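Local structure of hypothetical protein yihE (Escherichia coli, 1ZYL) at residues D65-E70 / F141-P145; R127-H133 / A251-S256; E155-F160 / L278-R283; W189-F193 / A261-L265. The protein phosphorylates serine and threonine residues of proteins, itself included, using ATP and magnesium, and probably helps cells withstand stress linked to reactive oxygen species. All coordinates share one frame; numbering follows the deposited sequence.

Overall arrangement
From the N terminus, contact 1 opens on helix 64-79 of the N-terminal lobe and closes on loop 141-145, joining the two lobes of this kinase-like fold. Before it closes, contact 2 opens on helix 119-136; it ends at the turn after helix 238-252, so contacts 1 and 2 cross. Contact 3 follows contact 1 in series and crosses contact 2, bringing helix 149-161 against the end of helix 266-283. Contact 4 is nested inside contact 3 and also crosses contact 2, tying the loop after helix 171-188 to the turn before helix 266-283. Contacts 2 and 3 lie on opposite sides of the chain centre, their own centres about 34 Å apart.

Contact 1: D65-E70 / F141-P145; sequences DQILEE and FIHRP
Glu-69 grips the backbone of Ile-142 and His-143 at this junction between the lobes of a kinase-like fold, where helix 64-79, the counterpart of helix C in protein kinases, meets loop 141-145. Hydrogen bonds come first. The extended Glu-69 side chain reaches into the bend of the loop, where its OE1 accepts from the backbone N of Ile-142 (2.6 Å), above the carboxylate plane, and from the backbone N of His-143 (2.7 Å), on the syn side. Gln-66 gives NE2 to His-143 O at 2.8 Å, while its OE1 turns back to Thr-63 N.

Charge is concentrated at Arg-144, whose bends at chi2 and chi3 bring NE and NH1 to the helix. Its NH1 forms a salt bridge with Glu-70 OE2 (3.1 Å), the carboxylate standing nearly perpendicular to the guanidinium, and NH2 is held by the carbonyls of Asp-219 and Ala-221. The side chain of Glu-70 is about 7 Å from that of Asp-217, an inferred magnesium ligand, which places the salt bridge near the probable metal site.

Carbon contacts fill in: Asp-65 CB makes a CH-pi contact over a face of the His-143 ring, and Phe-141 brings CD2 to Glu-69 CB (3.6 Å).

One further hydrogen bond is almost straight: Arg-144 NE points at Gln-66 O, 2.8 Å away at 175°, with that oxygen in the guanidinium plane.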
# COMPACT_ATOMS: atom_id res chain seq x y z
N ASP A 65 -12.49 -8.80 11.17
CA ASP A 65 -11.33 -9.37 11.85
C ASP A 65 -10.03 -8.83 11.28
O ASP A 65 -9.01 -8.82 11.97
CB ASP A 65 -11.35 -10.89 11.71
CG ASP A 65 -12.55 -11.52 12.38
OD1 ASP A 65 -13.55 -10.80 12.58
OD2 ASP A 65 -12.49 -12.72 12.69
N GLN A 66 -10.05 -8.39 10.03
CA GLN A 66 -8.84 -7.86 9.39
C GLN A 66 -8.64 -6.37 9.66
O GLN A 66 -7.52 -5.90 9.87
CB GLN A 66 -8.92 -8.12 7.89
CG GLN A 66 -9.08 -9.58 7.54
CD GLN A 66 -9.11 -9.85 6.04
OE1 GLN A 66 -10.03 -9.44 5.33
NE2 GLN A 66 -8.08 -10.53 5.56
N ILE A 67 -9.74 -5.61 9.65
CA ILE A 67 -9.67 -4.18 9.90
C ILE A 67 -9.34 -3.98 11.38
O ILE A 67 -8.71 -2.99 11.75
CB ILE A 67 -11.01 -3.49 9.54
CG1 ILE A 67 -11.32 -3.75 8.06
CG2 ILE A 67 -10.93 -1.98 9.78
CD1 ILE A 67 -12.68 -3.24 7.61
N LEU A 68 -9.75 -4.92 12.21
CA LEU A 68 -9.46 -4.82 13.64
C LEU A 68 -7.97 -4.95 13.87
O LEU A 68 -7.42 -4.29 14.75
CB LEU A 68 -10.21 -5.91 14.43
CG LEU A 68 -11.72 -5.71 14.63
CD1 LEU A 68 -12.32 -6.96 15.26
CD2 LEU A 68 -11.97 -4.48 15.48
N GLU A 69 -7.33 -5.81 13.09
CA GLU A 69 -5.89 -6.03 13.21
C GLU A 69 -5.06 -4.78 12.91
O GLU A 69 -4.03 -4.56 13.55
CB GLU A 69 -5.45 -7.18 12.29
CG GLU A 69 -5.59 -8.55 12.92
CD GLU A 69 -5.22 -9.67 11.97
OE1 GLU A 69 -5.11 -10.83 12.41
OE2 GLU A 69 -5.04 -9.40 10.77
N GLU A 70 -5.49 -3.96 11.96
CA GLU A 70 -4.72 -2.76 11.70
C GLU A 70 -5.08 -1.71 12.75
O GLU A 70 -4.21 -0.97 13.23
CB GLU A 70 -4.96 -2.22 10.29
CG GLU A 70 -6.38 -1.81 9.97
CD GLU A 70 -6.44 -0.65 9.00
OE1 GLU A 70 -5.97 0.44 9.37
OE2 GLU A 70 -6.96 -0.83 7.87
N PHE A 141 0.08 -10.39 12.06
CA PHE A 141 -1.34 -10.40 11.74
C PHE A 141 -1.73 -11.88 11.64
O PHE A 141 -0.88 -12.77 11.51
CB PHE A 141 -1.58 -9.69 10.41
CG PHE A 141 -1.38 -8.20 10.47
CD1 PHE A 141 -0.67 -7.54 9.48
CD2 PHE A 141 -1.93 -7.45 11.52
CE1 PHE A 141 -0.50 -6.15 9.53
CE2 PHE A 141 -1.77 -6.05 11.57
CZ PHE A 141 -1.05 -5.40 10.58
N ILE A 142 -3.02 -12.17 11.75
CA ILE A 142 -3.48 -13.54 11.65
C ILE A 142 -4.48 -13.60 10.53
O ILE A 142 -4.58 -14.61 9.84
CB ILE A 142 -4.14 -14.03 12.96
CG1 ILE A 142 -3.08 -14.21 14.04
CG2 ILE A 142 -4.85 -15.35 12.72
CD1 ILE A 142 -3.64 -14.65 15.38
N HIS A 143 -5.21 -12.50 10.34
CA HIS A 143 -6.22 -12.42 9.29
C HIS A 143 -5.77 -11.65 8.06
O HIS A 143 -6.11 -12.01 6.93
CB HIS A 143 -7.50 -11.81 9.86
CG HIS A 143 -8.14 -12.67 10.90
ND1 HIS A 143 -8.50 -13.97 10.66
CD2 HIS A 143 -8.43 -12.42 12.20
CE1 HIS A 143 -9.00 -14.50 11.77
NE2 HIS A 143 -8.96 -13.58 12.72
N ARG A 144 -5.00 -10.58 8.27
CA ARG A 144 -4.50 -9.80 7.15
C ARG A 144 -3.52 -10.66 6.37
O ARG A 144 -2.88 -11.55 6.93
CB ARG A 144 -3.78 -8.56 7.65
CG ARG A 144 -4.62 -7.67 8.51
CD ARG A 144 -4.21 -6.25 8.30
NE ARG A 144 -5.38 -5.43 8.09
CZ ARG A 144 -5.50 -4.54 7.12
NH1 ARG A 144 -6.62 -3.84 7.01
NH2 ARG A 144 -4.50 -4.37 6.26
N PRO A 145 -3.37 -10.39 5.07
CA PRO A 145 -2.44 -11.16 4.24
C PRO A 145 -1.00 -11.03 4.69
O PRO A 145 -0.61 -10.07 5.34
CB PRO A 145 -2.63 -10.56 2.85
CG PRO A 145 -4.00 -10.03 2.88
CD PRO A 145 -4.12 -9.42 4.26

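Contact 2: R127-H133 / A251-S256; sequences RYLGRMH and AYEEFS
The Phe-255 ring is lined on both faces and at its edge: Glu-254 CG lies over one face, Arg-131 over the opposite one, and Arg-127 CG meets the edge, 3.5 Å from Phe-255 CE2. Arg-131 runs alongside the ring, pointing the same way, with its guanidinium nearly perpendicular to it in an off-centre cation-pi contact; its NH2 is held by Glu-81 O. One face of the Arg-127 guanidinium receives Phe-255 CE2, while Glu-254 OE2 stands at the edge and makes a salt bridge to Arg-127 NE (3.4 Å). An alanine in place of Phe-255 is likely to open a gap between the two arginines and take away the ring that Arg-131 lies along.

The Tyr-252 ring carries Gly-130 CA over one face, a CH-pi contact 3.9 Å from CA to the ring centroid. Glycine lets the backbones come this close, since a side chain there would run into Tyr-252 O. With CG anti to the backbone N (chi1 179°), Tyr-252 brings its OH to His-133 ND1 in a hydrogen bond of 2.5 Å in which either could be the donor. The rings form an offset edge-to-face pair at 82°, the edge of Tyr-252 toward the face of His-133. His-133 NE2 bonds to Asp-229 OD1, so that buried His-133 links Tyr-252 to Asp-229.

Ser-256 OG donates to Gly-130 O at 2.7 Å, in the carbonyl plane, and so pins the turn to the helix. Together these contacts dock the last turn of helix 238-252 and the turn after it on helix 119-136, within the mainly helical C-terminal lobe of the phosphotransferase (APH-like) kinase fold.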
# COMPACT_ATOMS: atom_id res chain seq x y z
N ARG A 127 14.16 6.55 10.42
CA ARG A 127 14.26 6.35 11.85
C ARG A 127 12.92 5.92 12.47
O ARG A 127 12.87 4.97 13.24
CB ARG A 127 14.78 7.62 12.52
CG ARG A 127 14.93 7.52 14.01
CD ARG A 127 15.45 8.82 14.58
NE ARG A 127 14.85 9.11 15.88
CZ ARG A 127 13.56 9.42 16.06
NH1 ARG A 127 12.75 9.50 15.01
NH2 ARG A 127 13.10 9.66 17.28
N TYR A 128 11.84 6.62 12.13
CA TYR A 128 10.52 6.28 12.65
C TYR A 128 10.09 4.94 12.10
O TYR A 128 9.37 4.19 12.75
CB TYR A 128 9.50 7.35 12.27
CG TYR A 128 9.40 8.47 13.27
CD1 TYR A 128 9.13 9.78 12.87
CD2 TYR A 128 9.55 8.22 14.64
CE1 TYR A 128 9.02 10.81 13.80
CE2 TYR A 128 9.43 9.24 15.58
CZ TYR A 128 9.17 10.53 15.15
OH TYR A 128 9.04 11.54 16.08
N LEU A 129 10.54 4.64 10.88
CA LEU A 129 10.22 3.38 10.23
C LEU A 129 10.88 2.25 11.04
O LEU A 129 10.40 1.12 11.08
CB LEU A 129 10.78 3.41 8.80
CG LEU A 129 9.89 3.01 7.62
CD1 LEU A 129 8.42 3.34 7.90
CD2 LEU A 129 10.38 3.75 6.38
N GLY A 130 11.99 2.59 11.69
CA GLY A 130 12.70 1.62 12.49
C GLY A 130 11.96 1.38 13.79
O GLY A 130 11.96 0.26 14.31
N ARG A 131 11.34 2.42 14.31
CA ARG A 131 10.58 2.26 15.54
C ARG A 131 9.26 1.58 15.21
O ARG A 131 8.68 0.88 16.04
CB ARG A 131 10.33 3.61 16.21
CG ARG A 131 9.61 3.48 17.55
CD ARG A 131 9.27 4.82 18.18
NE ARG A 131 10.45 5.54 18.65
CZ ARG A 131 10.41 6.73 19.23
NH1 ARG A 131 11.53 7.32 19.63
NH2 ARG A 131 9.25 7.35 19.42
N MET A 132 8.79 1.78 13.97
CA MET A 132 7.53 1.19 13.54
C MET A 132 7.69 -0.31 13.49
O MET A 132 6.91 -1.05 14.09
CB MET A 132 7.12 1.69 12.16
CG MET A 132 5.64 1.45 11.84
SD MET A 132 5.26 1.43 10.07
CE MET A 132 5.26 3.15 9.71
N HIS A 133 8.71 -0.76 12.76
CA HIS A 133 8.98 -2.19 12.64
C HIS A 133 9.36 -2.81 13.97
O HIS A 133 9.23 -4.03 14.15
CB HIS A 133 10.09 -2.44 11.62
CG HIS A 133 9.69 -2.13 10.22
ND1 HIS A 133 10.44 -2.51 9.13
CD2 HIS A 133 8.61 -1.49 9.72
CE1 HIS A 133 9.84 -2.11 8.02
NE2 HIS A 133 8.72 -1.49 8.36
N ALA A 251 19.81 5.25 9.97
CA ALA A 251 18.84 5.87 10.87
C ALA A 251 17.88 4.79 11.35
O ALA A 251 17.56 4.70 12.53
CB ALA A 251 18.08 6.97 10.15
N TYR A 252 17.43 3.97 10.41
CA TYR A 252 16.52 2.89 10.71
C TYR A 252 17.08 2.01 11.82
O TYR A 252 16.39 1.73 12.80
CB TYR A 252 16.30 2.06 9.43
CG TYR A 252 15.38 0.86 9.57
CD1 TYR A 252 15.87 -0.37 10.04
CD2 TYR A 252 14.04 0.94 9.20
CE1 TYR A 252 15.03 -1.49 10.13
CE2 TYR A 252 13.21 -0.17 9.29
CZ TYR A 252 13.70 -1.38 9.75
OH TYR A 252 12.86 -2.46 9.82
N GLU A 253 18.34 1.61 11.69
CA GLU A 253 18.96 0.74 12.69
C GLU A 253 18.99 1.25 14.13
O GLU A 253 19.37 0.51 15.04
CB GLU A 253 20.38 0.35 12.26
CG GLU A 253 20.41 -0.37 10.92
CD GLU A 253 21.43 -1.48 10.85
OE1 GLU A 253 22.63 -1.21 11.08
OE2 GLU A 253 21.02 -2.62 10.56
N GLU A 254 18.59 2.50 14.35
CA GLU A 254 18.57 3.02 15.71
C GLU A 254 17.56 2.26 16.56
O GLU A 254 17.77 2.08 17.76
CB GLU A 254 18.23 4.51 15.72
CG GLU A 254 17.99 5.07 17.13
CD GLU A 254 17.60 6.55 17.15
OE1 GLU A 254 17.22 7.04 18.23
OE2 GLU A 254 17.68 7.21 16.10
N PHE A 255 16.48 1.78 15.94
CA PHE A 255 15.43 1.05 16.67
C PHE A 255 15.19 -0.39 16.20
O PHE A 255 14.59 -1.18 16.91
CB PHE A 255 14.12 1.82 16.59
CG PHE A 255 14.21 3.19 17.17
CD1 PHE A 255 14.24 3.38 18.54
CD2 PHE A 255 14.31 4.30 16.33
CE1 PHE A 255 14.38 4.66 19.07
CE2 PHE A 255 14.45 5.59 16.86
CZ PHE A 255 14.48 5.77 18.23
N SER A 256 15.63 -0.70 14.99
CA SER A 256 15.46 -2.04 14.44
C SER A 256 16.64 -2.36 13.55
O SER A 256 17.01 -1.57 12.67
CB SER A 256 14.17 -2.14 13.62
OG SER A 256 13.04 -2.21 14.47

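Contact 3: E155-F160 / L278-R283; sequences EPRKLF and LAWLMR
Leu-159 is the main bump: its CD2 branch enters a hollow on segment 278-283 of helix 266-283, bordered by Ala-279, Met-282 and Arg-283. Leu-159 CD2 lies 3.8 Å from Ala-279 CB and 3.5 Å from Arg-283 CG. CG anti to the backbone N (chi1 -165°) aims this branch across the gap. Ala-279 answers with the smallest bump, its CB resting against Pro-156 CB at 3.7 Å. The axes of the two segments pass 9.6 Å apart at 52°.

Both helices belong to the C-terminal lobe of the kinase-like fold, away from the annotated catalytic and metal sites; helices 171-188 and 300-316 close in on Phe-160 and Leu-278. Phe-160 enters a second hollow, with CZ against Leu-278 CB (3.5 Å) and the backbone N of Ala-279 at the ring edge. The Met-282 side chain crosses that of Phe-160 at about a right angle, and its SD sits obliquely, 3.8 Å from Phe-160 CE2, as a Met-aromatic contact. Phe-174 adds an edge-to-face partner.

Arg-283, extended from CG to NE, roofs the other end: its guanidinium lies face-on above Ala-279 CB, and its NH1 comes within 3.7 Å of Glu-155 CB.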
# COMPACT_ATOMS: atom_id res chain seq x y z
N GLU A 155 -2.65 -15.38 -8.17
CA GLU A 155 -4.05 -14.95 -8.25
C GLU A 155 -4.25 -14.01 -9.44
O GLU A 155 -5.15 -14.21 -10.26
CB GLU A 155 -4.50 -14.27 -6.96
CG GLU A 155 -5.03 -15.22 -5.92
CD GLU A 155 -5.70 -14.51 -4.77
OE1 GLU A 155 -4.98 -13.98 -3.89
OE2 GLU A 155 -6.95 -14.46 -4.74
N PRO A 156 -3.42 -12.96 -9.53
CA PRO A 156 -3.55 -12.04 -10.66
C PRO A 156 -3.46 -12.78 -12.00
O PRO A 156 -4.28 -12.59 -12.89
CB PRO A 156 -2.40 -11.08 -10.44
CG PRO A 156 -2.35 -10.99 -8.95
CD PRO A 156 -2.49 -12.43 -8.52
N ARG A 157 -2.46 -13.64 -12.15
CA ARG A 157 -2.32 -14.38 -13.38
C ARG A 157 -3.61 -15.12 -13.71
O ARG A 157 -3.96 -15.26 -14.87
CB ARG A 157 -1.18 -15.39 -13.30
CG ARG A 157 -1.07 -16.25 -14.55
CD ARG A 157 -0.80 -15.40 -15.78
NE ARG A 157 -1.51 -15.88 -16.96
CZ ARG A 157 -1.35 -17.08 -17.51
NH1 ARG A 157 -2.05 -17.41 -18.59
NH2 ARG A 157 -0.51 -17.95 -16.97
N LYS A 158 -4.31 -15.59 -12.68
CA LYS A 158 -5.57 -16.31 -12.90
C LYS A 158 -6.63 -15.35 -13.43
O LYS A 158 -7.41 -15.71 -14.30
CB LYS A 158 -6.07 -16.94 -11.60
CG LYS A 158 -5.26 -18.11 -11.12
CD LYS A 158 -5.83 -18.69 -9.84
CE LYS A 158 -4.95 -19.79 -9.29
NZ LYS A 158 -4.64 -20.81 -10.34
N LEU A 159 -6.66 -14.14 -12.89
CA LEU A 159 -7.62 -13.16 -13.35
C LEU A 159 -7.27 -12.85 -14.80
O LEU A 159 -8.12 -12.93 -15.69
CB LEU A 159 -7.51 -11.89 -12.51
CG LEU A 159 -8.65 -10.89 -12.61
CD1 LEU A 159 -9.94 -11.58 -12.21
CD2 LEU A 159 -8.39 -9.68 -11.72
N PHE A 160 -6.01 -12.51 -15.05
CA PHE A 160 -5.53 -12.20 -16.39
C PHE A 160 -6.04 -13.18 -17.45
O PHE A 160 -6.38 -12.78 -18.56
CB PHE A 160 -3.99 -12.19 -16.42
CG PHE A 160 -3.36 -11.11 -15.58
CD1 PHE A 160 -1.97 -11.04 -15.46
CD2 PHE A 160 -4.13 -10.16 -14.92
CE1 PHE A 160 -1.36 -10.05 -14.70
CE2 PHE A 160 -3.52 -9.17 -14.15
CZ PHE A 160 -2.13 -9.12 -14.04
N LEU A 278 -2.17 -4.65 -11.62
CA LEU A 278 -2.99 -4.79 -12.80
C LEU A 278 -4.29 -5.48 -12.43
O LEU A 278 -5.35 -5.12 -12.94
CB LEU A 278 -2.25 -5.59 -13.88
CG LEU A 278 -1.64 -4.80 -15.04
CD1 LEU A 278 -0.65 -3.78 -14.53
CD2 LEU A 278 -0.97 -5.75 -15.99
N ALA A 279 -4.22 -6.46 -11.53
CA ALA A 279 -5.43 -7.16 -11.10
C ALA A 279 -6.24 -6.22 -10.21
O ALA A 279 -7.48 -6.19 -10.26
CB ALA A 279 -5.05 -8.43 -10.34
N TRP A 280 -5.53 -5.45 -9.40
CA TRP A 280 -6.15 -4.51 -8.49
C TRP A 280 -7.07 -3.58 -9.27
O TRP A 280 -8.23 -3.44 -8.92
CB TRP A 280 -5.07 -3.70 -7.77
CG TRP A 280 -5.58 -2.72 -6.79
CD1 TRP A 280 -5.98 -2.97 -5.52
CD2 TRP A 280 -5.73 -1.31 -6.99
NE1 TRP A 280 -6.37 -1.80 -4.90
CE2 TRP A 280 -6.23 -0.77 -5.79
CE3 TRP A 280 -5.50 -0.46 -8.08
CZ2 TRP A 280 -6.49 0.60 -5.63
CZ3 TRP A 280 -5.76 0.91 -7.92
CH2 TRP A 280 -6.25 1.42 -6.70
N LEU A 281 -6.55 -2.96 -10.33
CA LEU A 281 -7.35 -2.06 -11.17
C LEU A 281 -8.48 -2.83 -11.80
O LEU A 281 -9.63 -2.44 -11.71
CB LEU A 281 -6.50 -1.46 -12.28
CG LEU A 281 -5.52 -0.36 -11.90
CD1 LEU A 281 -4.55 -0.16 -13.04
CD2 LEU A 281 -6.28 0.93 -11.60
N MET A 282 -8.14 -3.94 -12.45
CA MET A 282 -9.14 -4.77 -13.10
C MET A 282 -10.29 -5.12 -12.15
O MET A 282 -11.44 -4.87 -12.48
CB MET A 282 -8.48 -6.05 -13.64
CG MET A 282 -7.37 -5.79 -14.66
SD MET A 282 -6.61 -7.26 -15.39
CE MET A 282 -7.70 -7.51 -16.73
N ARG A 283 -9.98 -5.67 -10.98
CA ARG A 283 -11.03 -6.07 -10.04
C ARG A 283 -11.99 -4.97 -9.62
O ARG A 283 -13.14 -5.25 -9.31
CB ARG A 283 -10.41 -6.69 -8.78
CG ARG A 283 -9.90 -8.11 -8.96
CD ARG A 283 -8.96 -8.49 -7.83
NE ARG A 283 -8.25 -9.73 -8.12
CZ ARG A 283 -7.14 -10.12 -7.51
NH1 ARG A 283 -6.57 -11.27 -7.84
NH2 ARG A 283 -6.58 -9.36 -6.58

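Contact 4: W189-F193 / A261-L265; sequences WREDF and AEIGL
Leu-265 pushes its isobutyl group against the side chain of Arg-190, the two crossing at about a right angle. The CD2 methyl lies over one face of the guanidinium, 3.3 Å from Arg-190 NE, and also touches Arg-190 CG. The other methyl, CD1, meets Phe-193 CD1 at 4.0 Å, while Trp-189 CZ3 approaches Leu-265 CD2 more loosely, at 4.4 Å. At its edge the guanidinium reaches the turn backbone: Arg-190 NH1 makes a weak hydrogen bond to Ala-261 O, 3.2 Å long and bent to 143°. With CG between the backbone N and the carbonyl carbon (chi1 61°) and the chain extended from CG to NE, Arg-190 spans the gap between the two loops.

One layer out, Gly-264 N bonds to Ala-261 O at 3.1 Å within the 3-10 turn and orients that carbonyl, while Leu-265 N to Glu-262 O sets Leu-265. Phe-193 CE1 lies over a face of the Trp-189 indole; Trp-189 leans on Leu-269 and Met-272 of helix 266-283, and Phe-193 on Pro-225. Glu-262 OE2 accepts from Val-227 N. Asp-192 OD2 lies 3.8 Å from Arg-190 NH2 but well out of the guanidinium plane, an attraction of charges only.

A leucine in place of Arg-190 has no N-H for Ala-261 O and would probably leave Asp-192 without its nearby positive charge and the turn less firmly tied. With one weak, bent hydrogen bond across, the join between the loop after helix 171-188 and the turn before helix 266-283 rests chiefly on packing around Leu-265, the arginine contributing its aliphatic chain and flat face.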
# COMPACT_ATOMS: atom_id res chain seq x y z
N TRP A 189 12.55 -15.66 -4.93
CA TRP A 189 11.80 -15.45 -3.69
C TRP A 189 12.37 -16.37 -2.64
O TRP A 189 13.02 -17.35 -2.97
CB TRP A 189 10.32 -15.75 -3.90
CG TRP A 189 9.44 -15.23 -2.78
CD1 TRP A 189 8.53 -15.96 -2.06
CD2 TRP A 189 9.37 -13.89 -2.27
NE1 TRP A 189 7.89 -15.15 -1.14
CE2 TRP A 189 8.39 -13.88 -1.24
CE3 TRP A 189 10.03 -12.69 -2.58
CZ2 TRP A 189 8.06 -12.72 -0.52
CZ3 TRP A 189 9.71 -11.54 -1.86
CH2 TRP A 189 8.72 -11.57 -0.85
N ARG A 190 12.13 -16.06 -1.37
CA ARG A 190 12.65 -16.91 -0.30
C ARG A 190 11.90 -16.70 1.00
O ARG A 190 11.47 -15.58 1.30
CB ARG A 190 14.15 -16.63 -0.10
CG ARG A 190 14.50 -15.20 0.32
CD ARG A 190 16.00 -14.94 0.20
NE ARG A 190 16.39 -13.58 0.60
CZ ARG A 190 16.33 -13.11 1.84
NH1 ARG A 190 16.71 -11.86 2.10
NH2 ARG A 190 15.91 -13.88 2.83
N GLU A 191 11.72 -17.77 1.76
CA GLU A 191 11.03 -17.69 3.05
C GLU A 191 12.14 -17.64 4.09
O GLU A 191 11.96 -17.99 5.25
CB GLU A 191 10.16 -18.93 3.27
CG GLU A 191 8.66 -18.65 3.29
CD GLU A 191 8.14 -18.09 1.98
OE1 GLU A 191 8.55 -16.97 1.61
OE2 GLU A 191 7.32 -18.77 1.32
N ASP A 192 13.29 -17.18 3.62
CA ASP A 192 14.50 -17.07 4.42
C ASP A 192 14.66 -15.67 5.05
O ASP A 192 15.78 -15.21 5.28
CB ASP A 192 15.68 -17.39 3.51
CG ASP A 192 16.98 -17.51 4.25
OD1 ASP A 192 17.00 -18.18 5.31
OD2 ASP A 192 17.98 -16.94 3.78
N PHE A 193 13.56 -15.00 5.34
CA PHE A 193 13.65 -13.68 5.93
C PHE A 193 12.70 -13.52 7.11
O PHE A 193 11.88 -14.39 7.38
CB PHE A 193 13.36 -12.59 4.90
CG PHE A 193 11.95 -12.61 4.35
CD1 PHE A 193 11.66 -13.25 3.15
CD2 PHE A 193 10.91 -11.97 5.03
CE1 PHE A 193 10.37 -13.23 2.62
CE2 PHE A 193 9.61 -11.95 4.51
CZ PHE A 193 9.35 -12.58 3.30
N ALA A 261 20.67 -8.43 3.56
CA ALA A 261 20.30 -9.39 2.52
C ALA A 261 18.92 -9.18 1.92
O ALA A 261 18.66 -9.61 0.80
CB ALA A 261 20.43 -10.81 3.04
N GLU A 262 18.02 -8.53 2.66
CA GLU A 262 16.67 -8.28 2.15
C GLU A 262 16.68 -7.35 0.95
O GLU A 262 15.67 -7.22 0.26
CB GLU A 262 15.77 -7.67 3.23
CG GLU A 262 15.54 -8.55 4.44
CD GLU A 262 14.54 -7.94 5.40
OE1 GLU A 262 14.64 -8.23 6.61
OE2 GLU A 262 13.65 -7.17 4.96
N ILE A 263 17.82 -6.71 0.70
CA ILE A 263 17.93 -5.80 -0.43
C ILE A 263 17.81 -6.57 -1.74
O ILE A 263 17.53 -6.00 -2.80
CB ILE A 263 19.27 -5.06 -0.38
CG1 ILE A 263 19.38 -4.31 0.95
CG2 ILE A 263 19.39 -4.08 -1.54
CD1 ILE A 263 18.35 -3.26 1.11
N GLY A 264 18.01 -7.88 -1.66
CA GLY A 264 17.93 -8.72 -2.83
C GLY A 264 16.49 -9.03 -3.20
O GLY A 264 16.19 -9.47 -4.32
N LEU A 265 15.59 -8.80 -2.25
CA LEU A 265 14.17 -9.05 -2.47
C LEU A 265 13.47 -7.87 -3.16
O LEU A 265 12.27 -7.96 -3.46
CB LEU A 265 13.48 -9.28 -1.13
CG LEU A 265 14.07 -10.27 -0.11
CD1 LEU A 265 13.32 -10.14 1.21
CD2 LEU A 265 13.95 -11.68 -0.64